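Local coordinates for phosphoribosylformylglycinamidine cyclo-ligase (Thermus thermophilus HB8, PDB 5AVM), which probably catalyses the ATP-dependent ring closure of formylglycinamidine ribonucleotide to 5-aminoimidazole ribonucleotide in de novo purine biosynthesis, at residues T67-E72 with L192-V197; A106-D111 with Y145-W150; G174-A179 with L304-A309; R267-I272 with F319-V324. All blocks are in the same frame, centred on the assembly; numbering follows the deposited sequence.

Contact 1 of 4, residues T67-E72 with L192-V197; sequences TLLALE and LIRKVV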
loop_
_atom_site.group_PDB
_atom_site.type_symbol
_atom_site.label_atom_id
_atom_site.label_comp_id
_atom_site.label_asym_id
_atom_site.label_seq_id
_atom_site.Cartn_x
_atom_site.Cartn_y
_atom_site.Cartn_z
ATOM N N THR B 67 -14.853 -2.625 6.524
ATOM C CA THR B 67 -14.398 -1.674 7.529
ATOM C C THR B 67 -15.534 -0.809 8.056
ATOM O O THR B 67 -15.620 -0.550 9.255
ATOM C CB THR B 67 -13.299 -0.757 6.964
ATOM O OG1 THR B 67 -12.181 -1.550 6.542
ATOM C CG2 THR B 67 -12.836 0.223 8.021
ATOM N N LEU B 68 -16.408 -0.359 7.164
ATOM C CA LEU B 68 -17.531 0.472 7.580
ATOM C C LEU B 68 -18.488 -0.356 8.436
ATOM O O LEU B 68 -19.020 0.133 9.436
ATOM C CB LEU B 68 -18.237 1.037 6.349
ATOM C CG LEU B 68 -17.286 1.892 5.512
ATOM C CD1 LEU B 68 -17.965 2.352 4.236
ATOM C CD2 LEU B 68 -16.823 3.079 6.343
ATOM N N LEU B 69 -18.689 -1.619 8.059
ATOM C CA LEU B 69 -19.565 -2.502 8.819
ATOM C C LEU B 69 -19.043 -2.678 10.247
ATOM O O LEU B 69 -19.818 -2.675 11.210
ATOM C CB LEU B 69 -19.661 -3.873 8.145
ATOM C CG LEU B 69 -20.540 -4.915 8.852
ATOM C CD1 LEU B 69 -21.992 -4.438 8.883
ATOM C CD2 LEU B 69 -20.437 -6.248 8.131
ATOM N N ALA B 70 -17.725 -2.828 10.372
ATOM C CA ALA B 70 -17.071 -3.021 11.668
ATOM C C ALA B 70 -17.165 -1.797 12.573
ATOM O O ALA B 70 -17.442 -1.917 13.768
ATOM C CB ALA B 70 -15.606 -3.401 11.459
ATOM N N LEU B 71 -16.919 -0.619 12.014
ATOM C CA LEU B 71 -16.989 0.600 12.807
ATOM C C LEU B 71 -18.405 0.749 13.352
ATOM O O LEU B 71 -18.602 0.933 14.556
ATOM C CB LEU B 71 -16.617 1.815 11.951
ATOM C CG LEU B 71 -15.158 1.960 11.513
ATOM C CD1 LEU B 71 -15.069 3.011 10.426
ATOM C CD2 LEU B 71 -14.284 2.327 12.703
ATOM N N GLU B 72 -19.385 0.654 12.457
ATOM C CA GLU B 72 -20.790 0.767 12.824
ATOM C C GLU B 72 -21.128 -0.150 13.998
ATOM O O GLU B 72 -21.728 0.285 14.982
ATOM C CB GLU B 72 -21.678 0.421 11.627
ATOM C CG GLU B 72 -21.533 1.364 10.447
ATOM C CD GLU B 72 -22.513 1.050 9.335
ATOM O OE1 GLU B 72 -22.418 -0.049 8.744
ATOM O OE2 GLU B 72 -23.385 1.900 9.055
ATOM N N LEU B 192 -22.576 -5.001 -0.670
ATOM C CA LEU B 192 -23.866 -5.624 -0.913
ATOM C C LEU B 192 -24.428 -5.938 0.466
ATOM O O LEU B 192 -25.589 -5.649 0.754
ATOM C CB LEU B 192 -23.689 -6.907 -1.744
ATOM C CG LEU B 192 -24.928 -7.712 -2.163
ATOM C CD1 LEU B 192 -26.085 -6.781 -2.506
ATOM C CD2 LEU B 192 -24.585 -8.584 -3.357
ATOM N N ILE B 193 -23.574 -6.500 1.319
ATOM C CA ILE B 193 -23.938 -6.864 2.689
ATOM C C ILE B 193 -24.491 -5.697 3.512
ATOM O O ILE B 193 -25.552 -5.816 4.118
ATOM C CB ILE B 193 -22.722 -7.469 3.440
ATOM C CG1 ILE B 193 -22.443 -8.879 2.922
ATOM C CG2 ILE B 193 -22.970 -7.482 4.930
ATOM C CD1 ILE B 193 -21.122 -9.455 3.389
ATOM N N ARG B 194 -23.776 -4.577 3.545
ATOM C CA ARG B 194 -24.227 -3.428 4.324
ATOM C C ARG B 194 -25.586 -2.919 3.861
ATOM O O ARG B 194 -26.353 -2.367 4.654
ATOM C CB ARG B 194 -23.185 -2.304 4.282
ATOM C CG ARG B 194 -21.899 -2.619 5.056
ATOM C CD ARG B 194 -20.983 -1.404 5.148
ATOM N NE ARG B 194 -21.562 -0.327 5.954
ATOM C CZ ARG B 194 -21.686 0.933 5.543
ATOM N NH1 ARG B 194 -21.274 1.283 4.330
ATOM N NH2 ARG B 194 -22.220 1.846 6.343
ATOM N N LYS B 195 -25.883 -3.114 2.581
ATOM C CA LYS B 195 -27.169 -2.705 2.028
ATOM C C LYS B 195 -28.252 -3.688 2.461
ATOM O O LYS B 195 -29.331 -3.289 2.899
ATOM C CB LYS B 195 -27.120 -2.676 0.501
ATOM C CG LYS B 195 -28.502 -2.775 -0.148
ATOM C CD LYS B 195 -28.426 -2.806 -1.669
ATOM C CE LYS B 195 -29.767 -3.193 -2.282
ATOM N NZ LYS B 195 -30.156 -4.602 -1.956
ATOM N N VAL B 196 -27.955 -4.978 2.325
ATOM C CA VAL B 196 -28.898 -6.027 2.692
ATOM C C VAL B 196 -29.263 -6.030 4.184
ATOM O O VAL B 196 -30.432 -6.199 4.537
ATOM C CB VAL B 196 -28.350 -7.419 2.280
ATOM C CG1 VAL B 196 -29.160 -8.521 2.926
ATOM C CG2 VAL B 196 -28.405 -7.565 0.773
ATOM N N VAL B 197 -28.273 -5.839 5.054
ATOM C CA VAL B 197 -28.527 -5.828 6.495
ATOM C C VAL B 197 -28.843 -4.433 7.041
ATOM O O VAL B 197 -29.082 -4.269 8.237
ATOM C CB VAL B 197 -27.322 -6.396 7.291
ATOM C CG1 VAL B 197 -27.017 -7.805 6.826
ATOM C CG2 VAL B 197 -26.111 -5.497 7.132
#

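Contact 2 of 4, residues A106-D111 with Y145-W150; sequences AASHLD and YREGAW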
loop_
_atom_site.group_PDB
_atom_site.type_symbol
_atom_site.label_atom_id
_atom_site.label_comp_id
_atom_site.label_asym_id
_atom_site.label_seq_id
_atom_site.Cartn_x
_atom_site.Cartn_y
_atom_site.Cartn_z
ATOM N N ALA B 106 -5.708 5.083 6.446
ATOM C CA ALA B 106 -6.167 6.430 6.096
ATOM C C ALA B 106 -7.634 6.633 6.484
ATOM O O ALA B 106 -8.483 5.782 6.221
ATOM C CB ALA B 106 -5.979 6.674 4.603
ATOM N N ALA B 107 -7.932 7.773 7.097
ATOM C CA ALA B 107 -9.294 8.049 7.535
ATOM C C ALA B 107 -9.642 9.521 7.470
ATOM O O ALA B 107 -8.764 10.372 7.316
ATOM C CB ALA B 107 -9.472 7.567 8.955
ATOM N N SER B 108 -10.937 9.807 7.590
ATOM C CA SER B 108 -11.429 11.178 7.597
ATOM C C SER B 108 -10.779 11.797 8.831
ATOM O O SER B 108 -10.270 12.918 8.798
ATOM C CB SER B 108 -12.951 11.190 7.740
ATOM O OG SER B 108 -13.442 12.508 7.864
ATOM N N HIS B 109 -10.798 11.043 9.923
ATOM C CA HIS B 109 -10.183 11.486 11.153
ATOM C C HIS B 109 -9.654 10.297 11.940
ATOM O O HIS B 109 -10.412 9.441 12.389
ATOM C CB HIS B 109 -11.168 12.283 12.002
ATOM C CG HIS B 109 -10.551 12.852 13.240
ATOM N ND1 HIS B 109 -10.333 12.101 14.375
ATOM C CD2 HIS B 109 -10.031 14.076 13.496
ATOM C CE1 HIS B 109 -9.705 12.836 15.277
ATOM N NE2 HIS B 109 -9.510 14.039 14.768
ATOM N N LEU B 110 -8.338 10.259 12.098
ATOM C CA LEU B 110 -7.659 9.191 12.817
ATOM C C LEU B 110 -8.039 9.148 14.300
ATOM O O LEU B 110 -7.250 9.524 15.168
ATOM C CB LEU B 110 -6.141 9.369 12.666
ATOM C CG LEU B 110 -5.614 9.379 11.228
ATOM C CD1 LEU B 110 -4.163 9.809 11.217
ATOM C CD2 LEU B 110 -5.770 7.994 10.610
ATOM N N ASP B 111 -9.246 8.671 14.584
ATOM C CA ASP B 111 -9.733 8.576 15.955
ATOM C C ASP B 111 -8.728 7.833 16.823
ATOM O O ASP B 111 -8.388 6.693 16.522
ATOM C CB ASP B 111 -11.066 7.824 15.990
ATOM C CG ASP B 111 -12.094 8.503 16.868
ATOM O OD1 ASP B 111 -12.703 9.491 16.402
ATOM O OD2 ASP B 111 -12.282 8.061 18.023
ATOM N N TYR B 145 -11.958 11.400 2.379
ATOM C CA TYR B 145 -12.829 10.414 3.006
ATOM C C TYR B 145 -14.181 10.907 3.516
ATOM O O TYR B 145 -14.320 12.054 3.941
ATOM C CB TYR B 145 -12.076 9.754 4.166
ATOM C CG TYR B 145 -10.904 8.936 3.699
ATOM C CD1 TYR B 145 -11.091 7.644 3.211
ATOM C CD2 TYR B 145 -9.617 9.482 3.658
ATOM C CE1 TYR B 145 -10.029 6.914 2.687
ATOM C CE2 TYR B 145 -8.541 8.761 3.132
ATOM C CZ TYR B 145 -8.757 7.474 2.645
ATOM O OH TYR B 145 -7.715 6.751 2.103
ATOM N N ARG B 146 -15.172 10.016 3.465
ATOM C CA ARG B 146 -16.514 10.302 3.959
ATOM C C ARG B 146 -16.331 10.414 5.467
ATOM O O ARG B 146 -15.416 9.813 6.032
ATOM C CB ARG B 146 -17.476 9.146 3.642
ATOM C CG ARG B 146 -17.883 9.005 2.175
ATOM C CD ARG B 146 -18.632 10.235 1.705
ATOM N NE ARG B 146 -19.186 10.108 0.357
ATOM C CZ ARG B 146 -19.830 11.090 -0.271
ATOM N NH1 ARG B 146 -19.996 12.265 0.324
ATOM N NH2 ARG B 146 -20.310 10.900 -1.492
ATOM N N GLU B 147 -17.188 11.186 6.120
ATOM C CA GLU B 147 -17.090 11.367 7.560
ATOM C C GLU B 147 -17.027 10.036 8.285
ATOM O O GLU B 147 -17.805 9.128 7.989
ATOM C CB GLU B 147 -18.293 12.152 8.073
ATOM C CG GLU B 147 -18.297 12.352 9.573
ATOM C CD GLU B 147 -17.143 13.208 10.033
ATOM O OE1 GLU B 147 -15.980 12.817 9.797
ATOM O OE2 GLU B 147 -17.402 14.277 10.628
ATOM N N GLY B 148 -16.100 9.925 9.234
ATOM C CA GLY B 148 -15.958 8.704 10.013
ATOM C C GLY B 148 -15.421 7.484 9.285
ATOM O O GLY B 148 -15.237 6.432 9.899
ATOM N N ALA B 149 -15.160 7.619 7.987
ATOM C CA ALA B 149 -14.654 6.512 7.183
ATOM C C ALA B 149 -13.149 6.270 7.331
ATOM O O ALA B 149 -12.381 7.181 7.660
ATOM C CB ALA B 149 -15.003 6.732 5.711
ATOM N N TRP B 150 -12.754 5.021 7.076
ATOM C CA TRP B 150 -11.368 4.564 7.154
ATOM C C TRP B 150 -11.067 3.623 5.995
ATOM O O TRP B 150 -11.967 3.001 5.441
ATOM C CB TRP B 150 -11.122 3.772 8.438
ATOM C CG TRP B 150 -10.875 4.562 9.680
ATOM C CD1 TRP B 150 -11.792 5.241 10.429
ATOM C CD2 TRP B 150 -9.616 4.716 10.347
ATOM N NE1 TRP B 150 -11.182 5.805 11.524
ATOM C CE2 TRP B 150 -9.846 5.499 11.496
ATOM C CE3 TRP B 150 -8.311 4.264 10.082
ATOM C CZ2 TRP B 150 -8.820 5.845 12.378
ATOM C CZ3 TRP B 150 -7.292 4.607 10.962
ATOM C CH2 TRP B 150 -7.554 5.389 12.094
HETATM O O HOH W 1 -14.420 14.022 6.201
HETATM O O HOH W 2 -12.480 8.679 10.136
#

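Contact 3 of 4, residues G174-A179 with L304-A309; sequences GDALLA and LPQEAA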
loop_
_atom_site.group_PDB
_atom_site.type_symbol
_atom_site.label_atom_id
_atom_site.label_comp_id
_atom_site.label_asym_id
_atom_site.label_seq_id
_atom_site.Cartn_x
_atom_site.Cartn_y
_atom_site.Cartn_z
ATOM N N GLY B 174 -7.572 -32.388 -16.063
ATOM C CA GLY B 174 -7.838 -33.544 -15.231
ATOM C C GLY B 174 -7.555 -33.307 -13.763
ATOM O O GLY B 174 -7.824 -34.164 -12.918
ATOM N N ASP B 175 -6.999 -32.146 -13.444
ATOM C CA ASP B 175 -6.712 -31.842 -12.053
ATOM C C ASP B 175 -7.991 -31.793 -11.235
ATOM O O ASP B 175 -9.082 -31.561 -11.762
ATOM C CB ASP B 175 -5.997 -30.495 -11.913
ATOM C CG ASP B 175 -4.537 -30.568 -12.288
ATOM O OD1 ASP B 175 -3.914 -31.628 -12.045
ATOM O OD2 ASP B 175 -4.011 -29.559 -12.807
ATOM N N ALA B 176 -7.840 -32.014 -9.937
ATOM C CA ALA B 176 -8.957 -31.961 -9.013
ATOM C C ALA B 176 -9.025 -30.548 -8.420
ATOM O O ALA B 176 -8.002 -29.878 -8.255
ATOM C CB ALA B 176 -8.756 -32.987 -7.903
ATOM N N LEU B 177 -10.235 -30.090 -8.117
ATOM C CA LEU B 177 -10.411 -28.778 -7.520
ATOM C C LEU B 177 -10.678 -29.016 -6.040
ATOM O O LEU B 177 -11.723 -29.540 -5.662
ATOM C CB LEU B 177 -11.591 -28.040 -8.158
ATOM C CG LEU B 177 -11.600 -27.875 -9.680
ATOM C CD1 LEU B 177 -12.750 -26.986 -10.073
ATOM C CD2 LEU B 177 -10.298 -27.271 -10.158
ATOM N N LEU B 178 -9.715 -28.648 -5.204
ATOM C CA LEU B 178 -9.837 -28.824 -3.763
ATOM C C LEU B 178 -10.045 -27.455 -3.126
ATOM O O LEU B 178 -9.193 -26.576 -3.217
ATOM C CB LEU B 178 -8.566 -29.483 -3.224
ATOM C CG LEU B 178 -8.534 -30.139 -1.842
ATOM C CD1 LEU B 178 -7.261 -30.959 -1.756
ATOM C CD2 LEU B 178 -8.585 -29.108 -0.719
ATOM N N ALA B 179 -11.193 -27.275 -2.487
ATOM C CA ALA B 179 -11.500 -26.012 -1.855
ATOM C C ALA B 179 -11.276 -26.084 -0.362
ATOM O O ALA B 179 -11.569 -27.092 0.269
ATOM C CB ALA B 179 -12.938 -25.621 -2.141
ATOM N N LEU B 304 -4.733 -29.408 -8.582
ATOM C CA LEU B 304 -3.642 -30.361 -8.460
ATOM C C LEU B 304 -4.054 -31.745 -8.972
ATOM O O LEU B 304 -5.246 -32.015 -9.148
ATOM C CB LEU B 304 -3.225 -30.460 -6.983
ATOM C CG LEU B 304 -4.325 -30.622 -5.912
ATOM C CD1 LEU B 304 -5.251 -31.775 -6.230
ATOM C CD2 LEU B 304 -3.681 -30.854 -4.566
ATOM N N PRO B 305 -3.072 -32.638 -9.224
ATOM C CA PRO B 305 -3.371 -33.993 -9.706
ATOM C C PRO B 305 -4.402 -34.667 -8.794
ATOM O O PRO B 305 -4.487 -34.344 -7.611
ATOM C CB PRO B 305 -2.008 -34.675 -9.654
ATOM C CG PRO B 305 -1.088 -33.565 -10.022
ATOM C CD PRO B 305 -1.614 -32.413 -9.186
ATOM N N GLN B 306 -5.178 -35.599 -9.336
ATOM C CA GLN B 306 -6.197 -36.272 -8.534
ATOM C C GLN B 306 -5.656 -36.955 -7.275
ATOM O O GLN B 306 -6.260 -36.855 -6.208
ATOM C CB GLN B 306 -6.956 -37.293 -9.383
ATOM C CG GLN B 306 -8.118 -37.947 -8.646
ATOM C CD GLN B 306 -9.278 -36.989 -8.389
ATOM O OE1 GLN B 306 -9.934 -37.059 -7.347
ATOM N NE2 GLN B 306 -9.543 -36.102 -9.345
ATOM N N GLU B 307 -4.520 -37.638 -7.389
ATOM C CA GLU B 307 -3.936 -38.332 -6.241
ATOM C C GLU B 307 -3.499 -37.393 -5.130
ATOM O O GLU B 307 -3.554 -37.753 -3.953
ATOM C CB GLU B 307 -2.734 -39.177 -6.678
ATOM C CG GLU B 307 -2.053 -39.979 -5.547
ATOM C CD GLU B 307 -0.877 -39.247 -4.894
ATOM O OE1 GLU B 307 -1.094 -38.193 -4.260
ATOM O OE2 GLU B 307 0.268 -39.732 -5.015
ATOM N N ALA B 308 -3.058 -36.196 -5.510
ATOM C CA ALA B 308 -2.587 -35.203 -4.546
ATOM C C ALA B 308 -3.703 -34.734 -3.626
ATOM O O ALA B 308 -3.497 -34.578 -2.422
ATOM C CB ALA B 308 -1.964 -34.015 -5.276
ATOM N N ALA B 309 -4.882 -34.505 -4.195
ATOM C CA ALA B 309 -6.034 -34.077 -3.413
ATOM C C ALA B 309 -6.261 -35.095 -2.294
ATOM O O ALA B 309 -6.420 -34.731 -1.127
ATOM C CB ALA B 309 -7.261 -33.994 -4.304
#

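Contact 4 of 4, residues R267-I272 with F319-V324; sequences RGSWPI and FLVGRV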
loop_
_atom_site.group_PDB
_atom_site.type_symbol
_atom_site.label_atom_id
_atom_site.label_comp_id
_atom_site.label_asym_id
_atom_site.label_seq_id
_atom_site.Cartn_x
_atom_site.Cartn_y
_atom_site.Cartn_z
ATOM N N ARG B 267 -22.201 -28.548 -7.548
ATOM C CA ARG B 267 -22.933 -27.838 -6.498
ATOM C C ARG B 267 -23.182 -28.760 -5.307
ATOM O O ARG B 267 -23.559 -29.919 -5.482
ATOM C CB ARG B 267 -24.284 -27.344 -7.022
ATOM C CG ARG B 267 -24.321 -27.068 -8.510
ATOM C CD ARG B 267 -25.737 -26.801 -8.980
ATOM N NE ARG B 267 -26.194 -25.469 -8.606
ATOM C CZ ARG B 267 -26.462 -24.513 -9.487
ATOM N NH1 ARG B 267 -26.318 -24.751 -10.785
ATOM N NH2 ARG B 267 -26.873 -23.324 -9.073
ATOM N N GLY B 268 -22.973 -28.246 -4.100
ATOM C CA GLY B 268 -23.193 -29.047 -2.908
ATOM C C GLY B 268 -22.051 -29.969 -2.522
ATOM O O GLY B 268 -22.220 -30.831 -1.657
ATOM N N SER B 269 -20.890 -29.800 -3.153
ATOM C CA SER B 269 -19.735 -30.636 -2.843
ATOM C C SER B 269 -18.919 -30.034 -1.709
ATOM O O SER B 269 -17.902 -30.593 -1.293
ATOM C CB SER B 269 -18.852 -30.826 -4.084
ATOM O OG SER B 269 -18.518 -29.591 -4.684
ATOM N N TRP B 270 -19.387 -28.898 -1.198
ATOM C CA TRP B 270 -18.710 -28.210 -0.106
ATOM C C TRP B 270 -19.720 -27.463 0.763
ATOM O O TRP B 270 -20.793 -27.068 0.292
ATOM C CB TRP B 270 -17.673 -27.226 -0.670
ATOM C CG TRP B 270 -18.254 -25.922 -1.135
ATOM C CD1 TRP B 270 -18.427 -24.792 -0.389
ATOM C CD2 TRP B 270 -18.788 -25.629 -2.432
ATOM N NE1 TRP B 270 -19.035 -23.817 -1.136
ATOM C CE2 TRP B 270 -19.270 -24.302 -2.395
ATOM C CE3 TRP B 270 -18.910 -26.360 -3.621
ATOM C CZ2 TRP B 270 -19.866 -23.689 -3.499
ATOM C CZ3 TRP B 270 -19.505 -25.748 -4.723
ATOM C CH2 TRP B 270 -19.975 -24.423 -4.650
ATOM N N PRO B 271 -19.389 -27.267 2.050
ATOM C CA PRO B 271 -20.226 -26.571 3.033
ATOM C C PRO B 271 -20.294 -25.063 2.778
ATOM O O PRO B 271 -19.265 -24.396 2.676
ATOM C CB PRO B 271 -19.533 -26.877 4.360
ATOM C CG PRO B 271 -18.785 -28.134 4.091
ATOM C CD PRO B 271 -18.243 -27.896 2.720
ATOM N N ILE B 272 -21.509 -24.531 2.683
ATOM C CA ILE B 272 -21.698 -23.106 2.455
ATOM C C ILE B 272 -22.080 -22.429 3.766
ATOM O O ILE B 272 -23.070 -22.804 4.389
ATOM C CB ILE B 272 -22.816 -22.857 1.417
ATOM C CG1 ILE B 272 -22.449 -23.531 0.092
ATOM C CG2 ILE B 272 -23.027 -21.361 1.218
ATOM C CD1 ILE B 272 -23.469 -23.332 -1.011
ATOM N N PHE B 319 -12.351 -30.106 0.470
ATOM C CA PHE B 319 -13.457 -30.741 -0.231
ATOM C C PHE B 319 -13.194 -30.847 -1.732
ATOM O O PHE B 319 -12.947 -29.832 -2.390
ATOM C CB PHE B 319 -14.735 -29.925 -0.012
ATOM C CG PHE B 319 -15.128 -29.786 1.431
ATOM C CD1 PHE B 319 -15.888 -30.773 2.058
ATOM C CD2 PHE B 319 -14.721 -28.679 2.169
ATOM C CE1 PHE B 319 -16.234 -30.659 3.398
ATOM C CE2 PHE B 319 -15.060 -28.551 3.511
ATOM C CZ PHE B 319 -15.818 -29.544 4.130
ATOM N N LEU B 320 -13.237 -32.063 -2.277
ATOM C CA LEU B 320 -13.049 -32.231 -3.716
ATOM C C LEU B 320 -14.332 -31.646 -4.284
ATOM O O LEU B 320 -15.423 -32.109 -3.960
ATOM C CB LEU B 320 -12.924 -33.714 -4.090
ATOM C CG LEU B 320 -12.822 -34.058 -5.586
ATOM C CD1 LEU B 320 -11.647 -33.346 -6.219
ATOM C CD2 LEU B 320 -12.675 -35.556 -5.756
ATOM N N VAL B 321 -14.212 -30.628 -5.125
ATOM C CA VAL B 321 -15.397 -29.976 -5.655
ATOM C C VAL B 321 -15.450 -29.821 -7.164
ATOM O O VAL B 321 -16.296 -29.096 -7.680
ATOM C CB VAL B 321 -15.551 -28.583 -5.021
ATOM C CG1 VAL B 321 -15.551 -28.706 -3.503
ATOM C CG2 VAL B 321 -14.413 -27.682 -5.469
ATOM N N GLY B 322 -14.558 -30.490 -7.879
ATOM C CA GLY B 322 -14.589 -30.353 -9.319
ATOM C C GLY B 322 -13.420 -30.921 -10.092
ATOM O O GLY B 322 -12.674 -31.768 -9.605
ATOM N N ARG B 323 -13.264 -30.428 -11.312
ATOM C CA ARG B 323 -12.212 -30.900 -12.185
ATOM C C ARG B 323 -11.949 -29.861 -13.275
ATOM O O ARG B 323 -12.823 -29.056 -13.598
ATOM C CB ARG B 323 -12.659 -32.226 -12.804
ATOM C CG ARG B 323 -11.570 -33.084 -13.405
ATOM C CD ARG B 323 -12.165 -34.403 -13.861
ATOM N NE ARG B 323 -11.166 -35.312 -14.415
ATOM C CZ ARG B 323 -11.437 -36.540 -14.845
ATOM N NH1 ARG B 323 -12.679 -37.006 -14.784
ATOM N NH2 ARG B 323 -10.469 -37.304 -15.331
ATOM N N VAL B 324 -10.736 -29.883 -13.824
ATOM C CA VAL B 324 -10.328 -28.965 -14.889
ATOM C C VAL B 324 -10.644 -29.615 -16.229
ATOM O O VAL B 324 -9.973 -30.561 -16.649
ATOM C CB VAL B 324 -8.813 -28.668 -14.818
ATOM C CG1 VAL B 324 -8.390 -27.774 -15.977
ATOM C CG2 VAL B 324 -8.485 -28.015 -13.486
#

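Contact 1 of 4, residues T67-E72 with L192-V197
L69 and R194 mark the nearest backbone approach of two helical segments, their CA atoms 6.5 Å apart and the segment axes 10.3 Å apart at 41°. R194 makes most of the contact, reaching from 192-197 to E72 at the end of 67-72; the bend at chi3 (66°) sets its NE toward E72. The salt bridge is side-on: R194 NE donates to E72 OE1 at 2.9 Å and R194 NH2 to E72 OE2 at 3.0 Å, with a weaker NH2 bond to OE1. Both carboxylate oxygens lie close to the guanidinium plane, yet the nitrogens meet them from above the carboxylate plane, the two planes being 66° apart. L68 lays its CB over the centre of one guanidinium face, 3.5 Å from R194 CZ, and its CD1 touches NH1. L69 CB packs on the aliphatic CG of R194, and L69 CD2 reaches I193 CG2 at 4.3 Å. An alanine at R194 would probably leave the E72 carboxylate without its mate and uncover L68 CB. The contact joins helix 66-72 of the N-terminal AIR synthase-related region to helix 190-196 of the C-terminal one; L217 of helix 213-218 touches both L69 and I193, while L279 of helix 275-283 backs I193.

Contact 2 of 4, residues A106-D111 with Y145-W150
S108 N donates to A149 O across the two segments at 3.0 Å. The same carbonyl oxygen also accepts from a water that receives H109 N, so one carbonyl oxygen ties down two successive amides. S108 OG, anti to the backbone N (chi1 175°), lies 3.2 Å from E147 OE1; beside it a second water donates to Y145 O. E147, bent at chi2, has OE1 close to S108 OG, and OE1 also takes a weak bond from G148 N. E147 and G148 are the central residues of a type II beta turn from R146 to A149, with G148 at the positive phi usual for its place in such a turn. The turn leads into strand 150-161, whose W150 pairs with A107 of strand 97-107 as an antiparallel non-hydrogen-bonded pair; W150 CA approaches A106 O at 3.3 Å in a CA-H...O contact. The indole lies with one face over A107 CB, while L110 CD2 meets W150 CH2 at 3.5 Å, the two side chains crossing at about a right angle. L115 and L118 of helix 112-129 also touch the indole. Against A106 and A107 at the end of strand 97-107, the Y145 ring turns a face toward A106 O and A107 N, both offset toward its rim, and its OH hydrogen-bonds Y145 OH of the second subunit.

Contact 3 of 4, residues G174-A179 with L304-A309
A176 and L304 form the close-knit part of the contact, an antiparallel hydrogen-bonded pair joining strands 176-181 and 298-304. A176 N donates to L304 O at 2.7 Å, and the return bond from L304 N to A176 O is weak at 3.3 Å. Beside this pair the buried D175 is set tightly against L304 and P305: D175 OD1 lies 3.1 Å from P305 N, which has no hydrogen to offer, while OD2 bonds H239 ND1 and R172 N. An alanine at D175 would probably leave H239 and R172 N without this acceptor and open a gap beside P305. Apolar groups continue the buried side: A309 CB, on the first turn of helix 306-313, stands 4.0 Å from A176 CB, L178 CD1 reaches A309 CA at 3.7 Å, and L304 CD1 lies near A176 CB. Toward the partly exposed side, at G174 and Q306, the fit slackens. The Q306 bend at chi2 (70°) places CD near A176, and Q306 NE2 meets A176 CB at 3.5 Å. The chemistry thus divides: backbone bonds join the strands, apolar side chains pack the first turn of helix 306-313 on strand 176-181, and the carboxylate secures neighbouring loops rather than bonding across the pair.

Contact 4 of 4, residues R267-I272 with F319-V324
F319 opens the strand segment by meeting P271, whose CD sits over the ring centre in a CH-pi contact, 3.3 Å from the F319 centroid and 14° off the normal. The two side chains meet tip to tip, and P271 CG also reaches CZ at the ring's end. Nearer the backbone, F319 CB lies 3.5 Å from S269 O and 4.0 Å from W270 CB. L320 CB points away from the loop, and L320 O touches S269 CB at 3.7 Å. V321 CB points back toward the loop: it meets S269 OG at 3.2 Å, and V321 CG1, anti to the carbonyl carbon (chi1 -55°), packs on W270 CB at 3.8 Å. The W270 and V321 side chains cross at about a right angle. S269 OG finds its polar partner in R266 O, just before the segment 267-272, and W270 NE1 bonds M296 O, so both polar groups are satisfied while their carbons pack on the strand. The loop follows strand 261-265 and leads to helix 275-283. It folds against strand 319-326 beside the pairing of that strand with 176-181 and 261-265, and W270 reaches across to L298 of strand 298-304 and Y291 of helix 287-293.

Contacts 3 and 4 share one sheet: strands 176-181 and 319-326 are neighbours in it, L177 O and V321 N probably bond at 2.8 Å, and A176 CB packs on L320 CD1. Contact 3 is buried and rests on backbone pairing, whereas contact 4 is partly exposed and relies on apolar and CH-pi packing. Contact 2 belongs to the other sheet, at the subunit interface, and is partly buried, with water and a carboxylate among its polar partners. Contact 1, largely buried yet bearing a salt bridge, joins the N-terminal and C-terminal AIR synthase-related regions and touches contact 2 through L71 on W150 and L68 on A149. Contacts 2 and 3 lie farthest apart, their centres about 45 Å from each other.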